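Local atomic coordinates of VIN1 (Oscarella pearsei, PDB entry 6BFI), a protein that binds actin filaments as a sponge member of the vinculin/alpha-catenin family and may take part in cell-cell adhesion. Residues A421-S426 with L438-A442; R371-F376 with R416-T420; K701-M705 with M725-I729; S718-I723 with T775-M781. All blocks are in the same frame, centred on the assembly; numbering follows the deposited sequence.

Contact 1 of 4, residues A421-S426 with L438-A442; sequences AELVAS and LRKEA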
loop_
_atom_site.group_PDB
_atom_site.type_symbol
_atom_site.label_atom_id
_atom_site.label_comp_id
_atom_site.label_asym_id
_atom_site.label_seq_id
_atom_site.Cartn_x
_atom_site.Cartn_y
_atom_site.Cartn_z
ATOM N N ALA A 421 15.357 4.400 -4.086
ATOM C CA ALA A 421 13.953 4.114 -3.807
ATOM C C ALA A 421 13.814 3.096 -2.681
ATOM O O ALA A 421 12.941 3.232 -1.815
ATOM C CB ALA A 421 13.255 3.617 -5.073
ATOM N N GLU A 422 14.683 2.080 -2.662
ATOM C CA GLU A 422 14.633 1.091 -1.589
ATOM C C GLU A 422 14.977 1.715 -0.241
ATOM O O GLU A 422 14.348 1.392 0.776
ATOM C CB GLU A 422 15.576 -0.071 -1.899
ATOM C CG GLU A 422 15.717 -1.071 -0.762
ATOM C CD GLU A 422 14.401 -1.735 -0.402
ATOM O OE1 GLU A 422 13.642 -2.093 -1.328
ATOM O OE2 GLU A 422 14.122 -1.893 0.809
ATOM N N LEU A 423 15.971 2.608 -0.212
ATOM C CA LEU A 423 16.334 3.275 1.035
ATOM C C LEU A 423 15.177 4.116 1.558
ATOM O O LEU A 423 14.849 4.070 2.747
ATOM C CB LEU A 423 17.576 4.145 0.831
ATOM C CG LEU A 423 17.988 4.991 2.040
ATOM C CD1 LEU A 423 18.383 4.102 3.209
ATOM C CD2 LEU A 423 19.118 5.943 1.688
ATOM N N VAL A 424 14.550 4.896 0.676
ATOM C CA VAL A 424 13.402 5.705 1.078
ATOM C C VAL A 424 12.280 4.816 1.597
ATOM O O VAL A 424 11.640 5.124 2.610
ATOM C CB VAL A 424 12.935 6.586 -0.096
ATOM C CG1 VAL A 424 11.531 7.106 0.149
ATOM C CG2 VAL A 424 13.902 7.739 -0.301
ATOM N N ALA A 425 12.036 3.691 0.921
ATOM C CA ALA A 425 10.983 2.782 1.357
ATOM C C ALA A 425 11.304 2.155 2.708
ATOM O O ALA A 425 10.389 1.804 3.461
ATOM C CB ALA A 425 10.763 1.693 0.304
ATOM N N SER A 426 12.589 2.011 3.036
ATOM C CA SER A 426 12.978 1.362 4.282
ATOM C C SER A 426 13.159 2.328 5.447
ATOM O O SER A 426 13.111 1.889 6.601
ATOM C CB SER A 426 14.278 0.576 4.089
ATOM O OG SER A 426 14.054 -0.600 3.334
ATOM N N LEU A 438 6.165 1.656 -3.572
ATOM C CA LEU A 438 7.487 2.116 -3.981
ATOM C C LEU A 438 8.372 0.945 -4.389
ATOM O O LEU A 438 9.019 0.977 -5.443
ATOM C CB LEU A 438 8.135 2.909 -2.847
ATOM C CG LEU A 438 8.456 4.372 -3.140
ATOM C CD1 LEU A 438 9.179 5.003 -1.958
ATOM C CD2 LEU A 438 9.280 4.491 -4.410
ATOM N N ARG A 439 8.408 -0.104 -3.563
ATOM C CA ARG A 439 9.230 -1.264 -3.891
ATOM C C ARG A 439 8.780 -1.907 -5.198
ATOM O O ARG A 439 9.613 -2.364 -5.994
ATOM C CB ARG A 439 9.191 -2.278 -2.747
ATOM C CG ARG A 439 9.772 -1.761 -1.439
ATOM C CD ARG A 439 9.979 -2.892 -0.447
ATOM N NE ARG A 439 10.717 -2.462 0.736
ATOM C CZ ARG A 439 10.160 -2.206 1.914
ATOM N NH1 ARG A 439 8.849 -2.342 2.075
ATOM N NH2 ARG A 439 10.914 -1.820 2.934
ATOM N N LYS A 440 7.466 -1.944 -5.442
ATOM C CA LYS A 440 6.960 -2.493 -6.695
ATOM C C LYS A 440 7.445 -1.672 -7.885
ATOM O O LYS A 440 7.915 -2.225 -8.888
ATOM C CB LYS A 440 5.431 -2.553 -6.663
ATOM C CG LYS A 440 4.816 -3.385 -7.779
ATOM C CD LYS A 440 3.319 -3.579 -7.576
ATOM C CE LYS A 440 2.529 -2.334 -7.950
ATOM N NZ LYS A 440 2.525 -2.100 -9.422
ATOM N N GLU A 441 7.351 -0.344 -7.785
ATOM C CA GLU A 441 7.809 0.506 -8.880
ATOM C C GLU A 441 9.312 0.381 -9.101
ATOM O O GLU A 441 9.786 0.485 -10.240
ATOM C CB GLU A 441 7.420 1.959 -8.611
ATOM C CG GLU A 441 5.923 2.160 -8.450
ATOM C CD GLU A 441 5.537 3.615 -8.286
ATOM O OE1 GLU A 441 4.363 3.950 -8.552
ATOM O OE2 GLU A 441 6.406 4.421 -7.896
ATOM N N ALA A 442 10.075 0.147 -8.031
ATOM C CA ALA A 442 11.510 -0.072 -8.182
ATOM C C ALA A 442 11.793 -1.382 -8.909
ATOM O O ALA A 442 12.617 -1.427 -9.833
ATOM C CB ALA A 442 12.190 -0.053 -6.813
#
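This is antiparallel helix packing in a helical bundle of the all-alpha vinculin fold: the C-terminal part of helix 399-427 lies against helix 432-449, the next helix in the chain, so the two form an alpha-hairpin. The local axes run at 169° and come within 9.3 Å. Small residues permit this approach. Ala421 and Ala425, one turn apart, both point their CB atoms at the partner, and Ala442 answers from the other side, its CB 4.2 Å from Ala421 CB. Leu438 provides the bulk: its CD2 lies 4.1 Å from Ala421 CB and its CD1 3.8 Å from Val424 CG1, so one branched side chain spans a turn of the opposite helix. Helix 466-493 continues this apolar layer, with Met486 against Ala421 and Val490 against Leu438. Along the more exposed margin the chemistry turns polar. Arg439 starts sideways from its helix, but its long side chain reaches across, its CG 4.0 Å from Ala425 CB, so that its methylenes cover the alanine while the charge stays near solvent. Its guanidinium has Ala425 CB over one face and acceptors near its plane: Arg439 NE makes a weak, salt-bridging hydrogen bond of 3.5 Å to Glu422 OE2, and Arg439 NH2 a weak one of 3.4 Å to Ser426 OG.

Contact 2 of 4, residues R371-F376 with R416-T420; sequences RVATDF and RLADT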
loop_
_atom_site.group_PDB
_atom_site.type_symbol
_atom_site.label_atom_id
_atom_site.label_comp_id
_atom_site.label_asym_id
_atom_site.label_seq_id
_atom_site.Cartn_x
_atom_site.Cartn_y
_atom_site.Cartn_z
ATOM N N ARG A 371 20.287 12.053 -0.531
ATOM C CA ARG A 371 20.387 10.980 -1.516
ATOM C C ARG A 371 19.467 11.238 -2.700
ATOM O O ARG A 371 19.861 11.043 -3.856
ATOM C CB ARG A 371 20.055 9.634 -0.870
ATOM C CG ARG A 371 21.247 8.929 -0.239
ATOM C CD ARG A 371 22.172 8.335 -1.293
ATOM N NE ARG A 371 21.527 7.267 -2.052
ATOM C CZ ARG A 371 21.537 5.984 -1.702
ATOM N NH1 ARG A 371 22.166 5.602 -0.596
ATOM N NH2 ARG A 371 20.919 5.082 -2.455
ATOM N N VAL A 372 18.239 11.686 -2.434
ATOM C CA VAL A 372 17.321 11.984 -3.530
ATOM C C VAL A 372 17.830 13.164 -4.351
ATOM O O VAL A 372 17.790 13.139 -5.588
ATOM C CB VAL A 372 15.906 12.233 -2.987
ATOM C CG1 VAL A 372 14.980 12.694 -4.100
ATOM C CG2 VAL A 372 15.379 10.971 -2.337
ATOM N N ALA A 373 18.325 14.210 -3.682
ATOM C CA ALA A 373 18.843 15.370 -4.402
ATOM C C ALA A 373 20.016 15.003 -5.301
ATOM O O ALA A 373 20.213 15.627 -6.350
ATOM C CB ALA A 373 19.255 16.462 -3.418
ATOM N N THR A 374 20.801 13.994 -4.918
ATOM C CA THR A 374 21.956 13.617 -5.723
ATOM C C THR A 374 21.572 12.673 -6.856
ATOM O O THR A 374 21.970 12.876 -8.010
ATOM C CB THR A 374 23.022 12.970 -4.840
ATOM O OG1 THR A 374 23.435 13.900 -3.831
ATOM C CG2 THR A 374 24.229 12.563 -5.677
ATOM N N ASP A 375 20.795 11.633 -6.548
ATOM C CA ASP A 375 20.595 10.552 -7.509
ATOM C C ASP A 375 19.530 10.870 -8.555
ATOM O O ASP A 375 19.609 10.362 -9.678
ATOM C CB ASP A 375 20.241 9.262 -6.767
ATOM C CG ASP A 375 21.309 8.853 -5.764
ATOM O OD1 ASP A 375 22.448 9.361 -5.852
ATOM O OD2 ASP A 375 21.010 8.014 -4.886
ATOM N N PHE A 376 18.540 11.697 -8.224
ATOM C CA PHE A 376 17.459 12.020 -9.144
ATOM C C PHE A 376 17.638 13.377 -9.812
ATOM O O PHE A 376 16.670 13.927 -10.347
ATOM C CB PHE A 376 16.112 11.975 -8.419
ATOM C CG PHE A 376 15.624 10.590 -8.122
ATOM C CD1 PHE A 376 16.100 9.893 -7.022
ATOM C CD2 PHE A 376 14.678 9.988 -8.933
ATOM C CE1 PHE A 376 15.645 8.615 -6.743
ATOM C CE2 PHE A 376 14.220 8.713 -8.662
ATOM C CZ PHE A 376 14.704 8.026 -7.566
ATOM N N ARG A 416 21.278 2.828 -9.217
ATOM C CA ARG A 416 21.303 3.785 -8.117
ATOM C C ARG A 416 19.910 4.330 -7.824
ATOM O O ARG A 416 19.545 4.515 -6.654
ATOM C CB ARG A 416 22.269 4.924 -8.434
ATOM C CG ARG A 416 22.432 5.926 -7.308
ATOM C CD ARG A 416 23.051 5.282 -6.078
ATOM N NE ARG A 416 23.461 6.284 -5.102
ATOM C CZ ARG A 416 24.225 6.032 -4.045
ATOM N NH1 ARG A 416 24.670 4.803 -3.821
ATOM N NH2 ARG A 416 24.553 7.012 -3.215
ATOM N N LEU A 417 19.122 4.600 -8.868
ATOM C CA LEU A 417 17.747 5.048 -8.655
ATOM C C LEU A 417 16.957 4.022 -7.854
ATOM O O LEU A 417 16.274 4.367 -6.880
ATOM C CB LEU A 417 17.060 5.318 -9.993
ATOM C CG LEU A 417 17.581 6.483 -10.831
ATOM C CD1 LEU A 417 16.729 6.643 -12.082
ATOM C CD2 LEU A 417 17.606 7.768 -10.014
ATOM N N ALA A 418 17.042 2.748 -8.247
ATOM C CA ALA A 418 16.277 1.720 -7.544
ATOM C C ALA A 418 16.771 1.537 -6.112
ATOM O O ALA A 418 15.966 1.332 -5.194
ATOM C CB ALA A 418 16.339 0.401 -8.313
ATOM N N ASP A 419 18.089 1.613 -5.902
ATOM C CA ASP A 419 18.627 1.515 -4.547
ATOM C C ASP A 419 18.118 2.651 -3.671
ATOM O O ASP A 419 17.716 2.428 -2.522
ATOM C CB ASP A 419 20.156 1.511 -4.583
ATOM C CG ASP A 419 20.726 0.166 -4.986
ATOM O OD1 ASP A 419 19.979 -0.647 -5.571
ATOM O OD2 ASP A 419 21.921 -0.079 -4.717
ATOM N N THR A 420 18.124 3.877 -4.198
ATOM C CA THR A 420 17.630 5.014 -3.428
ATOM C C THR A 420 16.147 4.862 -3.113
ATOM O O THR A 420 15.711 5.149 -1.991
ATOM C CB THR A 420 17.898 6.313 -4.187
ATOM O OG1 THR A 420 19.307 6.574 -4.189
ATOM C CG2 THR A 420 17.174 7.482 -3.533
#
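Arg371, m at chi1 to chi3, points at the other helix and bends as it goes, so that its guanidinium lies at the interface; NE of Arg371 donates to OD2 of Asp375, one turn on in its own helix, at 3.0 Å. Across the antiparallel pair of helices 344-375 and 399-427, Arg371 NH2 donates to Thr420 OG1 at 2.8 Å, and that hydroxyl gives its proton to Asp375 OD2 in a very short 2.3 Å bond. Arg416, t at chi1 and p at chi2, adds a salt bridge, its NE 3.0 Å from Asp375 OD2, and lays its guanidinium flat on that of Arg371, centres 3.6 Å apart. Beside this network the m rotamer of Phe376 swings its ring over to Leu417, whose CD2 sits 3.6 Å from the ring centroid in a CH-pi contact, while Thr420 CG2 meets the ring edge. Two stacked like charges are tolerable here because Asp375 bridges both arginines; in this helical bundle, the carboxylate is the electrostatic centre of the joint.

Contact 3 of 4, residues K701-M705 with M725-I729; sequences KMAMM and MAKEI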
loop_
_atom_site.group_PDB
_atom_site.type_symbol
_atom_site.label_atom_id
_atom_site.label_comp_id
_atom_site.label_asym_id
_atom_site.label_seq_id
_atom_site.Cartn_x
_atom_site.Cartn_y
_atom_site.Cartn_z
ATOM N N LYS A 701 -16.203 -4.988 23.557
ATOM C CA LYS A 701 -17.142 -5.886 22.895
ATOM C C LYS A 701 -16.430 -7.078 22.268
ATOM O O LYS A 701 -16.923 -8.211 22.340
ATOM C CB LYS A 701 -17.937 -5.118 21.840
ATOM C CG LYS A 701 -18.845 -4.035 22.412
ATOM C CD LYS A 701 -19.502 -3.229 21.301
ATOM C CE LYS A 701 -20.494 -2.219 21.854
ATOM N NZ LYS A 701 -21.608 -2.881 22.585
ATOM N N MET A 702 -15.262 -6.850 21.661
ATOM C CA MET A 702 -14.541 -7.949 21.021
ATOM C C MET A 702 -14.027 -8.948 22.052
ATOM O O MET A 702 -14.012 -10.160 21.796
ATOM C CB MET A 702 -13.392 -7.402 20.175
ATOM C CG MET A 702 -12.662 -8.459 19.361
ATOM S SD MET A 702 -13.642 -9.151 18.003
ATOM C CE MET A 702 -13.715 -7.754 16.883
ATOM N N ALA A 703 -13.603 -8.458 23.223
ATOM C CA ALA A 703 -13.228 -9.362 24.307
ATOM C C ALA A 703 -14.423 -10.192 24.765
ATOM O O ALA A 703 -14.294 -11.400 25.022
ATOM C CB ALA A 703 -12.644 -8.570 25.477
ATOM N N MET A 704 -15.598 -9.562 24.870
ATOM C CA MET A 704 -16.801 -10.319 25.197
ATOM C C MET A 704 -17.076 -11.392 24.152
ATOM O O MET A 704 -17.466 -12.517 24.494
ATOM C CB MET A 704 -18.001 -9.382 25.334
ATOM C CG MET A 704 -17.858 -8.365 26.449
ATOM S SD MET A 704 -17.333 -9.128 27.994
ATOM C CE MET A 704 -18.718 -10.208 28.344
ATOM N N MET A 705 -16.869 -11.068 22.869
ATOM C CA MET A 705 -17.032 -12.076 21.825
ATOM C C MET A 705 -16.079 -13.241 22.045
ATOM O O MET A 705 -16.477 -14.406 21.946
ATOM C CB MET A 705 -16.810 -11.475 20.436
ATOM C CG MET A 705 -16.719 -12.559 19.358
ATOM S SD MET A 705 -16.488 -12.006 17.658
ATOM C CE MET A 705 -17.983 -11.063 17.411
ATOM N N MET A 725 -23.375 -9.940 20.054
ATOM C CA MET A 725 -22.110 -9.232 20.213
ATOM C C MET A 725 -21.487 -8.911 18.858
ATOM O O MET A 725 -20.938 -7.819 18.663
ATOM C CB MET A 725 -21.151 -10.058 21.066
ATOM C CG MET A 725 -19.887 -9.316 21.449
ATOM S SD MET A 725 -20.261 -7.737 22.234
ATOM C CE MET A 725 -21.130 -8.282 23.699
ATOM N N ALA A 726 -21.570 -9.846 17.908
ATOM C CA ALA A 726 -21.060 -9.579 16.566
ATOM C C ALA A 726 -21.802 -8.423 15.914
ATOM O O ALA A 726 -21.183 -7.557 15.283
ATOM C CB ALA A 726 -21.166 -10.833 15.702
ATOM N N LYS A 727 -23.129 -8.388 16.057
ATOM C CA LYS A 727 -23.892 -7.290 15.472
ATOM C C LYS A 727 -23.540 -5.958 16.129
ATOM O O LYS A 727 -23.442 -4.926 15.449
ATOM C CB LYS A 727 -25.391 -7.576 15.581
ATOM C CG LYS A 727 -25.831 -8.810 14.808
ATOM C CD LYS A 727 -27.323 -8.783 14.509
ATOM C CE LYS A 727 -28.072 -9.857 15.282
ATOM N NZ LYS A 727 -29.533 -9.819 14.990
ATOM N N GLU A 728 -23.328 -5.963 17.448
ATOM C CA GLU A 728 -22.937 -4.735 18.135
ATOM C C GLU A 728 -21.567 -4.254 17.670
ATOM O O GLU A 728 -21.358 -3.049 17.472
ATOM C CB GLU A 728 -22.956 -4.953 19.648
ATOM C CG GLU A 728 -24.324 -4.728 20.279
ATOM C CD GLU A 728 -24.450 -5.339 21.662
ATOM O OE1 GLU A 728 -25.542 -5.852 21.986
ATOM O OE2 GLU A 728 -23.461 -5.312 22.423
ATOM N N ILE A 729 -20.623 -5.179 17.480
ATOM C CA ILE A 729 -19.312 -4.803 16.957
ATOM C C ILE A 729 -19.442 -4.249 15.545
ATOM O O ILE A 729 -18.728 -3.316 15.158
ATOM C CB ILE A 729 -18.348 -6.003 17.009
ATOM C CG1 ILE A 729 -18.080 -6.408 18.456
ATOM C CG2 ILE A 729 -17.035 -5.674 16.311
ATOM C CD1 ILE A 729 -17.187 -7.616 18.591
#
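Two regular helical segments run antiparallel, their local axes at 157° and 9.4 Å apart at closest approach. The register pairs Lys701 with Ile729, CA atoms 6.4 Å apart, and Met705 with Met725, at 6.0 Å; each pairing is one helical turn from the other. Unbranched, flexible side chains suit such close backbones. Met725, p at both chi2 and chi3, curls up against helix 690-710: its CG packs 3.3 Å from Lys701 O, its SD 3.5 Å from Lys701 CB, and its CE 3.7 Å from Met704 CB. Met705 does the reverse, extended through chi1 and chi2 (both t) and turned at chi3 (m), which places its CE 3.6 Å from Ala726 CB and 3.7 Å from Ile729 CD1. The two segments belong to helices 690-710 and 718-745, successive long helices of a C-terminal bundle in this vinculin-family protein. Leu770 of helix 763-778 and Leu803 of helix 786-817 extend the apolar interior around Met705 and Ile729. Ile729, beta-branched and stiff, fills the space between Lys701 and Met702, its CG1 3.6 Å from Lys701 CB and its CD1 3.6 Å from Met702 CA. Lys701 is amphipathic in its use: the aliphatic part lies on the apolar seam, and the chain then carries NZ across to Glu728 OE2, a 3.1 Å hydrogen-bonded salt bridge. The other carboxylate oxygen of Glu728 is paired with Arg724.

Contact 4 of 4, residues S718-I723 with T775-M781; sequences SKADLI and TVKATSM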
loop_
_atom_site.group_PDB
_atom_site.type_symbol
_atom_site.label_atom_id
_atom_site.label_comp_id
_atom_site.label_asym_id
_atom_site.label_seq_id
_atom_site.Cartn_x
_atom_site.Cartn_y
_atom_site.Cartn_z
ATOM N N SER A 718 -24.346 -19.260 25.104
ATOM C CA SER A 718 -23.345 -18.363 24.539
ATOM C C SER A 718 -23.605 -18.020 23.078
ATOM O O SER A 718 -22.961 -17.106 22.549
ATOM C CB SER A 718 -21.953 -18.985 24.676
ATOM O OG SER A 718 -21.706 -19.393 26.011
ATOM N N LYS A 719 -24.532 -18.718 22.421
ATOM C CA LYS A 719 -24.764 -18.497 20.998
ATOM C C LYS A 719 -25.414 -17.142 20.745
ATOM O O LYS A 719 -24.940 -16.358 19.913
ATOM C CB LYS A 719 -25.623 -19.629 20.437
ATOM C CG LYS A 719 -25.074 -21.006 20.759
ATOM C CD LYS A 719 -26.157 -22.064 20.733
ATOM C CE LYS A 719 -25.645 -23.375 21.309
ATOM N NZ LYS A 719 -24.457 -23.877 20.565
ATOM N N ALA A 720 -26.506 -16.849 21.457
ATOM C CA ALA A 720 -27.177 -15.565 21.282
ATOM C C ALA A 720 -26.263 -14.410 21.663
ATOM O O ALA A 720 -26.267 -13.362 21.007
ATOM C CB ALA A 720 -28.463 -15.524 22.105
ATOM N N ASP A 721 -25.471 -14.583 22.725
ATOM C CA ASP A 721 -24.512 -13.552 23.106
ATOM C C ASP A 721 -23.452 -13.366 22.028
ATOM O O ASP A 721 -22.995 -12.244 21.780
ATOM C CB ASP A 721 -23.870 -13.907 24.448
ATOM C CG ASP A 721 -24.878 -13.950 25.585
ATOM O OD1 ASP A 721 -25.879 -13.209 25.514
ATOM O OD2 ASP A 721 -24.673 -14.726 26.543
ATOM N N LEU A 722 -23.058 -14.455 21.363
ATOM C CA LEU A 722 -22.080 -14.352 20.285
ATOM C C LEU A 722 -22.647 -13.581 19.099
ATOM O O LEU A 722 -22.002 -12.664 18.574
ATOM C CB LEU A 722 -21.621 -15.748 19.859
ATOM C CG LEU A 722 -20.759 -15.841 18.595
ATOM C CD1 LEU A 722 -19.560 -14.903 18.670
ATOM C CD2 LEU A 722 -20.307 -17.275 18.362
ATOM N N ILE A 723 -23.858 -13.935 18.665
ATOM C CA ILE A 723 -24.453 -13.278 17.503
ATOM C C ILE A 723 -24.721 -11.807 17.799
ATOM O O ILE A 723 -24.327 -10.915 17.031
ATOM C CB ILE A 723 -25.738 -14.012 17.080
ATOM C CG1 ILE A 723 -25.416 -15.451 16.674
ATOM C CG2 ILE A 723 -26.434 -13.264 15.958
ATOM C CD1 ILE A 723 -26.636 -16.280 16.331
ATOM N N THR A 775 -22.394 -15.937 13.093
ATOM C CA THR A 775 -23.632 -16.706 13.008
ATOM C C THR A 775 -23.351 -18.164 12.668
ATOM O O THR A 775 -24.028 -19.069 13.172
ATOM C CB THR A 775 -24.574 -16.083 11.977
ATOM O OG1 THR A 775 -24.840 -14.722 12.334
ATOM C CG2 THR A 775 -25.889 -16.848 11.920
ATOM N N VAL A 776 -22.346 -18.414 11.825
ATOM C CA VAL A 776 -21.982 -19.789 11.493
ATOM C C VAL A 776 -21.360 -20.484 12.698
ATOM O O VAL A 776 -21.656 -21.654 12.978
ATOM C CB VAL A 776 -21.042 -19.811 10.271
ATOM C CG1 VAL A 776 -20.543 -21.224 10.001
ATOM C CG2 VAL A 776 -21.756 -19.264 9.054
ATOM N N LYS A 777 -20.498 -19.778 13.433
ATOM C CA LYS A 777 -19.856 -20.366 14.606
ATOM C C LYS A 777 -20.873 -20.688 15.693
ATOM O O LYS A 777 -20.766 -21.720 16.367
ATOM C CB LYS A 777 -18.781 -19.417 15.140
ATOM C CG LYS A 777 -18.228 -19.786 16.508
ATOM C CD LYS A 777 -17.509 -21.124 16.484
ATOM C CE LYS A 777 -16.991 -21.488 17.866
ATOM N NZ LYS A 777 -16.276 -22.793 17.865
ATOM N N ALA A 778 -21.871 -19.820 15.876
ATOM C CA ALA A 778 -22.867 -20.045 16.919
ATOM C C ALA A 778 -23.701 -21.292 16.650
ATOM O O ALA A 778 -24.140 -21.959 17.594
ATOM C CB ALA A 778 -23.771 -18.821 17.054
ATOM N N THR A 779 -23.934 -21.622 15.382
ATOM C CA THR A 779 -24.744 -22.775 15.018
ATOM C C THR A 779 -23.936 -24.063 14.926
ATOM O O THR A 779 -24.480 -25.095 14.523
ATOM C CB THR A 779 -25.459 -22.520 13.690
ATOM O OG1 THR A 779 -24.489 -22.282 12.661
ATOM C CG2 THR A 779 -26.369 -21.311 13.809
ATOM N N SER A 780 -22.657 -24.028 15.290
ATOM C CA SER A 780 -21.809 -25.210 15.262
ATOM C C SER A 780 -21.203 -25.561 16.610
ATOM O O SER A 780 -21.018 -26.746 16.893
ATOM C CB SER A 780 -20.674 -25.031 14.240
ATOM O OG SER A 780 -19.859 -23.924 14.576
ATOM N N MET A 781 -20.885 -24.574 17.445
ATOM C CA MET A 781 -20.343 -24.870 18.763
ATOM C C MET A 781 -21.424 -25.470 19.654
ATOM O O MET A 781 -22.617 -25.202 19.491
ATOM C CB MET A 781 -19.765 -23.611 19.407
ATOM C CG MET A 781 -20.801 -22.602 19.874
ATOM S SD MET A 781 -20.044 -21.218 20.751
ATOM C CE MET A 781 -21.491 -20.258 21.183
#
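In the C-terminal helical bundle of this vinculin-family protein, the beginning of helix 718-745 packs against the end of helix 763-778 and the turn that follows it. Ala778 makes the hollow. Its single methyl points at the partner and lets the backbones close to 4.8 Å between the CA atoms of Lys719 and Ala778, and larger side chains settle round it: Ile723 CG1 lies 3.8 Å from Ala778 CB, Lys719 CB 3.9 Å, and Leu722 CD2 4.0 Å. Leu722 CD2 also touches the aliphatic part of Lys777, at 3.8 Å from its CG; the amine of Lys777 leads away to Asp789 and Thr793 of helix 786-817. Beyond the helix end Thr779 and Ser780 turn from the partner, their hydroxyls bonded to the carbonyls of Val776 and Lys777, and the chain brings Met781 back toward helix 718-745. Met781 is a bump of the opposite sense, from the turn into helix 718-745: long and pliable, with chi2 and chi3 both t, it reaches out to Ser718 and Lys719, its CE fitting between them. Val25 of helix 8-32 covers Lys719 and Ile723. The tip of Met781 ends with CE 3.7 Å from both Ser718 CB and Lys719 CG.

The four contacts form two pairs. Contacts 1 and 2 share helix 399-427, with centres 11 Å apart, and touch directly: Leu423 CD2 lies 3.8 Å from Arg371 NH1, and Val424 CG2 4.1 Å from Val372 CG2. Contacts 3 and 4 share helix 718-745, with centres 12 Å apart, and join where Met705 CG meets Leu722 CD1 at 3.7 Å. In the first pair, contact 2 closes before contact 1 opens; in the second, the segments alternate along the chain. The pairs are remote from each other: the nearest atoms of contacts 1 and 3 are about 28 Å apart, and the centres of contacts 2 and 4 about 55 Å, on opposite sides of the chain's centre.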